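Local coordinates for 2-c-methyl-d-erythritol 4-phosphate cytidylyltransferase (Streptococcus pneumoniae, PDB 2VSH), which transfers the cytidylyl group of CTP to D-ribitol 5-phosphate, making CDP-ribitol for teichoic acid precursors, at residues H1-G10 with Y100-S114. Numbering follows the deposited sequence.
Sequences HMIYAGILAG and YRPLTPEDIVVTHDS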
ATOM      1  N   HIS A   1      24.714  13.524  24.434  1.00 35.34           N
ATOM      2  CA  HIS A   1      24.971  13.053  23.041  1.00 33.20           C
ATOM      3  C   HIS A   1      24.263  13.963  22.046  1.00 31.48           C
ATOM      4  O   HIS A   1      23.396  14.764  22.420  1.00 31.81           O
ATOM      5  CB  HIS A   1      24.510  11.605  22.862  1.00 32.92           C
ATOM      6  CG  HIS A   1      23.067  11.386  23.191  1.00 34.29           C
ATOM      7  ND1 HIS A   1      22.074  11.376  22.231  1.00 36.00           N
ATOM      8  CD2 HIS A   1      22.447  11.172  24.374  1.00 37.22           C
ATOM      9  CE1 HIS A   1      20.904  11.168  22.812  1.00 35.55           C
ATOM     10  NE2 HIS A   1      21.103  11.041  24.112  1.00 37.22           N
ATOM     11  N   MET A   2      24.644  13.853  20.779  1.00 29.28           N
ATOM     12  CA  MET A   2      24.004  14.647  19.733  1.00 27.55           C
ATOM     13  C   MET A   2      22.865  13.897  19.055  1.00 25.44           C
ATOM     14  O   MET A   2      22.883  12.671  18.979  1.00 25.00           O
ATOM     15  CB  MET A   2      25.027  15.066  18.681  1.00 28.01           C
ATOM     16  CG  MET A   2      26.208  15.867  19.197  1.00 28.97           C
ATOM     17  SD  MET A   2      25.718  17.519  19.730  1.00 32.45           S
ATOM     18  CE  MET A   2      27.194  18.408  19.282  1.00 32.12           C
ATOM     19  N   ILE A   3      21.885  14.649  18.552  1.00 23.64           N
ATOM     20  CA  ILE A   3      20.833  14.101  17.717  1.00 22.10           C
ATOM     21  C   ILE A   3      20.816  14.904  16.419  1.00 20.82           C
ATOM     22  O   ILE A   3      20.731  16.138  16.437  1.00 21.09           O
ATOM     23  CB  ILE A   3      19.434  14.180  18.384  1.00 21.99           C
ATOM     24  CG1 ILE A   3      19.421  13.458  19.730  1.00 22.79           C
ATOM     25  CG2 ILE A   3      18.385  13.587  17.461  1.00 20.20           C
ATOM     26  CD1 ILE A   3      18.250  13.852  20.633  1.00 25.35           C
ATOM     27  N   TYR A   4      20.924  14.198  15.301  1.00 19.97           N
ATOM     28  CA  TYR A   4      20.917  14.816  13.980  1.00 19.47           C
ATOM     29  C   TYR A   4      19.690  14.370  13.207  1.00 19.11           C
ATOM     30  O   TYR A   4      19.146  13.285  13.453  1.00 19.72           O
ATOM     31  CB  TYR A   4      22.189  14.425  13.216  1.00 19.07           C
ATOM     32  CG  TYR A   4      23.461  14.894  13.915  1.00 19.26           C
ATOM     33  CD1 TYR A   4      24.147  14.061  14.804  1.00 18.98           C
ATOM     34  CD2 TYR A   4      23.943  16.177  13.715  1.00 14.73           C
ATOM     35  CE1 TYR A   4      25.324  14.504  15.461  1.00 20.70           C
ATOM     36  CE2 TYR A   4      25.090  16.626  14.359  1.00 20.32           C
ATOM     37  CZ  TYR A   4      25.778  15.786  15.227  1.00 20.21           C
ATOM     38  OH  TYR A   4      26.903  16.249  15.862  1.00 23.33           O
ATOM     39  N   ALA A   5      19.235  15.211  12.281  1.00 19.17           N
ATOM     40  CA  ALA A   5      18.281  14.758  11.284  1.00 19.16           C
ATOM     41  C   ALA A   5      19.077  14.376  10.047  1.00 19.17           C
ATOM     42  O   ALA A   5      20.029  15.083   9.668  1.00 19.34           O
ATOM     43  CB  ALA A   5      17.245  15.830  10.956  1.00 18.10           C
ATOM     44  N   GLY A   6      18.694  13.245   9.445  1.00 19.32           N
ATOM     45  CA  GLY A   6      19.284  12.744   8.196  1.00 18.21           C
ATOM     46  C   GLY A   6      18.220  12.673   7.115  1.00 18.78           C
ATOM     47  O   GLY A   6      17.475  11.690   7.021  1.00 18.47           O
ATOM     48  N   ILE A   7      18.163  13.705   6.277  1.00 18.43           N
ATOM     49  CA  ILE A   7      17.125  13.813   5.247  0.50 18.56           C
ATOM     50  C   ILE A   7      17.596  13.179   3.928  1.00 19.27           C
ATOM     51  O   ILE A   7      18.589  13.632   3.314  1.00 18.71           O
ATOM     52  CB  ILE A   7      16.671  15.295   5.057  0.50 18.13           C
ATOM     53  CG1 ILE A   7      16.274  15.931   6.409  0.50 18.14           C
ATOM     54  CG2 ILE A   7      15.559  15.412   4.011  0.50 18.59           C
ATOM     55  CD1 ILE A   7      15.143  15.215   7.186  0.50 14.90           C
ATOM     56  N   LEU A   8      16.879  12.131   3.506  1.00 20.26           N
ATOM     57  CA  LEU A   8      17.227  11.342   2.335  1.00 21.84           C
ATOM     58  C   LEU A   8      16.542  11.910   1.126  1.00 22.92           C
ATOM     59  O   LEU A   8      15.326  11.756   0.940  1.00 22.02           O
ATOM     60  CB  LEU A   8      16.862   9.869   2.546  1.00 22.90           C
ATOM     61  CG  LEU A   8      17.676   9.226   3.675  1.00 24.53           C
ATOM     62  CD1 LEU A   8      16.928   8.084   4.304  1.00 29.17           C
ATOM     63  CD2 LEU A   8      19.034   8.772   3.147  1.00 26.69           C
ATOM     64  N   ALA A   9      17.342  12.589   0.312  1.00 24.63           N
ATOM     65  CA  ALA A   9      16.835  13.400  -0.793  1.00 26.02           C
ATOM     66  C   ALA A   9      17.614  13.105  -2.072  1.00 28.11           C
ATOM     67  O   ALA A   9      17.759  13.968  -2.945  1.00 29.06           O
ATOM     68  CB  ALA A   9      16.929  14.869  -0.421  1.00 25.53           C
ATOM     69  N   GLY A  10      18.106  11.874  -2.186  1.00 29.71           N
ATOM     70  CA  GLY A  10      18.819  11.426  -3.388  1.00 32.71           C
ATOM     71  C   GLY A  10      17.977  10.526  -4.281  1.00 34.56           C
ATOM     72  O   GLY A  10      16.844  10.870  -4.664  1.00 35.74           O
ATOM     73  N   TYR A 100      31.531  17.155  10.797  1.00 25.48           N
ATOM     74  CA  TYR A 100      31.065  18.289  11.598  1.00 25.83           C
ATOM     75  C   TYR A 100      31.592  18.193  13.043  1.00 26.89           C
ATOM     76  O   TYR A 100      32.234  19.128  13.542  1.00 27.70           O
ATOM     77  CB  TYR A 100      29.510  18.410  11.557  1.00 24.94           C
ATOM     78  CG  TYR A 100      28.975  19.313  12.660  1.00 25.69           C
ATOM     79  CD1 TYR A 100      29.268  20.681  12.665  1.00 27.03           C
ATOM     80  CD2 TYR A 100      28.220  18.793  13.714  1.00 24.46           C
ATOM     81  CE1 TYR A 100      28.827  21.510  13.697  1.00 28.80           C
ATOM     82  CE2 TYR A 100      27.769  19.617  14.754  1.00 26.24           C
ATOM     83  CZ  TYR A 100      28.074  20.973  14.734  1.00 27.86           C
ATOM     84  OH  TYR A 100      27.641  21.804  15.750  1.00 28.74           O
ATOM     85  N   ARG A 101      31.322  17.067  13.711  1.00 26.32           N
ATOM     86  CA  ARG A 101      31.831  16.813  15.086  1.00 27.47           C
ATOM     87  C   ARG A 101      32.074  15.314  15.225  1.00 26.86           C
ATOM     88  O   ARG A 101      31.132  14.535  15.058  1.00 25.42           O
ATOM     89  CB  ARG A 101      30.813  17.262  16.151  1.00 27.01           C
ATOM     90  CG  ARG A 101      31.376  17.338  17.592  1.00 30.27           C
ATOM     91  CD  ARG A 101      32.072  18.658  17.807  1.00 32.86           C
ATOM     92  NE  ARG A 101      32.601  18.873  19.152  1.00 36.13           N
ATOM     93  CZ  ARG A 101      33.181  20.008  19.531  1.00 37.16           C
ATOM     94  NH1 ARG A 101      33.279  21.020  18.667  1.00 37.53           N
ATOM     95  NH2 ARG A 101      33.652  20.142  20.767  1.00 38.93           N
ATOM     96  N   PRO A 102      33.334  14.905  15.511  1.00 28.47           N
ATOM     97  CA  PRO A 102      33.642  13.468  15.545  1.00 28.66           C
ATOM     98  C   PRO A 102      32.619  12.671  16.365  1.00 27.71           C
ATOM     99  O   PRO A 102      32.300  13.034  17.491  1.00 28.19           O
ATOM    100  CB  PRO A 102      35.032  13.422  16.169  1.00 30.69           C
ATOM    101  CG  PRO A 102      35.658  14.745  15.755  1.00 31.82           C
ATOM    102  CD  PRO A 102      34.520  15.732  15.816  1.00 29.96           C
ATOM    103  N   LEU A 103      32.103  11.604  15.774  1.00 26.69           N
ATOM    104  CA  LEU A 103      31.044  10.794  16.373  1.00 26.13           C
ATOM    105  C   LEU A 103      31.466  10.119  17.655  1.00 27.05           C
ATOM    106  O   LEU A 103      32.621   9.711  17.794  1.00 27.58           O
ATOM    107  CB  LEU A 103      30.610   9.688  15.408  1.00 25.44           C
ATOM    108  CG  LEU A 103      29.848   9.981  14.126  1.00 24.99           C
ATOM    109  CD1 LEU A 103      29.911   8.719  13.287  1.00 23.79           C
ATOM    110  CD2 LEU A 103      28.383  10.403  14.386  1.00 23.63           C
ATOM    111  N   THR A 104      30.517   9.981  18.576  1.00 26.82           N
ATOM    112  CA  THR A 104      30.687   9.102  19.737  1.00 28.27           C
ATOM    113  C   THR A 104      29.665   7.975  19.561  1.00 27.49           C
ATOM    114  O   THR A 104      28.817   8.060  18.661  1.00 25.60           O
ATOM    115  CB  THR A 104      30.454   9.836  21.095  1.00 29.28           C
ATOM    116  OG1 THR A 104      29.068  10.198  21.215  1.00 29.82           O
ATOM    117  CG2 THR A 104      31.351  11.068  21.236  1.00 30.76           C
ATOM    118  N   PRO A 105      29.743   6.907  20.387  1.00 28.31           N
ATOM    119  CA  PRO A 105      28.795   5.789  20.260  1.00 28.24           C
ATOM    120  C   PRO A 105      27.324   6.124  20.504  1.00 27.15           C
ATOM    121  O   PRO A 105      26.450   5.362  20.094  1.00 26.39           O
ATOM    122  CB  PRO A 105      29.259   4.815  21.352  1.00 28.92           C
ATOM    123  CG  PRO A 105      30.674   5.141  21.563  1.00 30.99           C
ATOM    124  CD  PRO A 105      30.745   6.631  21.433  1.00 30.18           C
ATOM    125  N   GLU A 106      27.058   7.219  21.205  1.00 27.80           N
ATOM    126  CA  GLU A 106      25.697   7.534  21.615  1.00 27.35           C
ATOM    127  C   GLU A 106      24.997   8.528  20.687  1.00 25.99           C
ATOM    128  O   GLU A 106      23.782   8.692  20.775  1.00 25.63           O
ATOM    129  CB  GLU A 106      25.622   7.976  23.090  1.00 28.89           C
ATOM    130  CG  GLU A 106      25.860   6.829  24.115  1.00 33.09           C
ATOM    131  CD  GLU A 106      24.991   5.581  23.844  1.00 36.01           C
ATOM    132  OE1 GLU A 106      23.754   5.707  23.683  1.00 36.73           O
ATOM    133  OE2 GLU A 106      25.549   4.462  23.784  1.00 39.76           O
ATOM    134  N   ASP A 107      25.747   9.147  19.775  1.00 24.95           N
ATOM    135  CA  ASP A 107      25.161  10.090  18.813  1.00 23.57           C
ATOM    136  C   ASP A 107      24.144   9.401  17.902  1.00 22.60           C
ATOM    137  O   ASP A 107      24.404   8.319  17.395  1.00 21.70           O
ATOM    138  CB  ASP A 107      26.239  10.770  17.962  1.00 23.65           C
ATOM    139  CG  ASP A 107      27.150  11.666  18.772  1.00 26.10           C
ATOM    140  OD1 ASP A 107      26.721  12.180  19.828  1.00 28.11           O
ATOM    141  OD2 ASP A 107      28.319  11.837  18.372  1.00 27.61           O
ATOM    142  N   ILE A 108      22.990  10.041  17.710  1.00 22.05           N
ATOM    143  CA  ILE A 108      21.849   9.441  17.022  1.00 21.41           C
ATOM    144  C   ILE A 108      21.511  10.205  15.725  1.00 20.58           C
ATOM    145  O   ILE A 108      21.716  11.417  15.649  1.00 20.93           O
ATOM    146  CB  ILE A 108      20.630   9.415  17.988  1.00 22.34           C
ATOM    147  CG1 ILE A 108      20.749   8.253  18.976  1.00 24.04           C
ATOM    148  CG2 ILE A 108      19.306   9.316  17.230  1.00 20.49           C
ATOM    149  CD1 ILE A 108      19.952   8.484  20.257  1.00 28.81           C
ATOM    150  N   VAL A 109      21.038   9.496  14.697  1.00 18.99           N
ATOM    151  CA  VAL A 109      20.507  10.139  13.504  1.00 18.68           C
ATOM    152  C   VAL A 109      19.046   9.743  13.318  1.00 18.15           C
ATOM    153  O   VAL A 109      18.705   8.559  13.378  1.00 19.44           O
ATOM    154  CB  VAL A 109      21.352   9.873  12.203  1.00 18.10           C
ATOM    155  CG1 VAL A 109      21.362   8.384  11.799  1.00 18.60           C
ATOM    156  CG2 VAL A 109      20.858  10.733  11.034  1.00 17.40           C
ATOM    157  N   VAL A 110      18.195  10.745  13.142  1.00 17.57           N
ATOM    158  CA  VAL A 110      16.797  10.535  12.764  1.00 16.96           C
ATOM    159  C   VAL A 110      16.714  10.637  11.240  1.00 16.59           C
ATOM    160  O   VAL A 110      16.698  11.742  10.692  1.00 16.85           O
ATOM    161  CB  VAL A 110      15.843  11.570  13.459  1.00 16.64           C
ATOM    162  CG1 VAL A 110      14.371  11.326  13.067  1.00 17.85           C
ATOM    163  CG2 VAL A 110      15.966  11.512  14.986  1.00 18.62           C
ATOM    164  N   THR A 111      16.687   9.484  10.555  1.00 16.83           N
ATOM    165  CA  THR A 111      16.622   9.442   9.097  1.00 16.38           C
ATOM    166  C   THR A 111      15.182   9.513   8.593  1.00 16.52           C
ATOM    167  O   THR A 111      14.276   8.939   9.198  1.00 16.44           O
ATOM    168  CB  THR A 111      17.337   8.192   8.471  1.00 17.74           C
ATOM    169  OG1 THR A 111      16.581   7.002   8.740  1.00 16.64           O
ATOM    170  CG2 THR A 111      18.773   8.046   8.995  1.00 17.24           C
ATOM    171  N   HIS A 112      14.972  10.236   7.485  1.00 15.82           N
ATOM    172  CA  HIS A 112      13.620  10.508   7.011  1.00 15.82           C
ATOM    173  C   HIS A 112      13.633  10.849   5.520  1.00 16.13           C
ATOM    174  O   HIS A 112      14.526  11.563   5.054  1.00 16.76           O
ATOM    175  CB  HIS A 112      12.997  11.665   7.828  1.00 15.08           C
ATOM    176  CG  HIS A 112      11.554  11.921   7.515  1.00 15.41           C
ATOM    177  ND1 HIS A 112      10.554  11.027   7.835  1.00 16.05           N
ATOM    178  CD2 HIS A 112      10.946  12.964   6.896  1.00 14.74           C
ATOM    179  CE1 HIS A 112       9.388  11.518   7.443  1.00 15.92           C
ATOM    180  NE2 HIS A 112       9.600  12.683   6.855  1.00 15.46           N
ATOM    181  N   ASP A 113      12.649  10.334   4.786  1.00 16.52           N
ATOM    182  CA  ASP A 113      12.489  10.613   3.345  1.00 17.25           C
ATOM    183  C   ASP A 113      12.230  12.092   3.098  1.00 16.96           C
ATOM    184  O   ASP A 113      11.368  12.672   3.753  1.00 16.33           O
ATOM    185  CB  ASP A 113      11.276   9.857   2.793  1.00 17.44           C
ATOM    186  CG  ASP A 113      11.455   8.352   2.790  1.00 19.25           C
ATOM    187  OD1 ASP A 113      12.602   7.869   2.672  1.00 21.12           O
ATOM    188  OD2 ASP A 113      10.431   7.648   2.888  1.00 19.02           O
ATOM    189  N   SER A 114      12.904  12.680   2.107  1.00 17.25           N
ATOM    190  CA  SER A 114      12.634  14.076   1.717  1.00 17.06           C
ATOM    191  C   SER A 114      11.204  14.297   1.252  1.00 17.15           C
ATOM    192  O   SER A 114      10.665  15.385   1.434  1.00 17.10           O
ATOM    193  CB  SER A 114      13.577  14.540   0.613  1.00 17.10           C
ATOM    194  OG  SER A 114      13.360  13.758  -0.540  1.00 18.36           O
TER
HETATM  195  O   HOH W   1      28.728  14.413  16.172  1.00 16.19           O
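Val109 and Gly6 fit bump to hollow: CG2 of Val109 lies over the bare backbone of Gly6, 3.7 Å from its N. Glycine, with no side chain, thus suits a spot the valine branch already fills. Around this pair, strands 3-9 and 108-113 run parallel, and the backbone of even-numbered residues from Met2 to Leu8 bonds alternately to Ile108, Val110, His112 and Ser114. Val110 N to Tyr4 O and Gly6 N to Val110 O are both nearly straight at the hydrogen, but Val110 N lies nearly in line with the C=O of Tyr4 (161°), while Gly6 N stands above the carbonyl plane of Val110 (132°). On the face of Ile3, Ala5 and Ile7, CG2 of Ile3 rests 4.0 Å from CG2 of Val110, and small Ala5 lies between the larger isoleucines. Tyr4, its CG beside the backbone N (chi1 -61°), extends over the other face until OH meets the ring edge of Tyr100, 3.6 Å from CD2. A water 2.6 Å from Tyr4 OH also lies within hydrogen-bonding reach of Arg101 O. Asp107 suits the strand entrance: OD1 takes Met2 N at 2.8 Å, while OD2 takes Thr104 N, bracing the turn 104-107. At the far end, CB of Ala9 packs 3.5 Å from CB of Ser114, within the probable CTP site. The pair forms the centre of the GT-A-type sheet, with strand 50-54 beside 3-9 and strand 165-175 beside 108-113; helix 33-42 packs on Ala5 and Ile7, helix 86-100 on Tyr4 and Leu8.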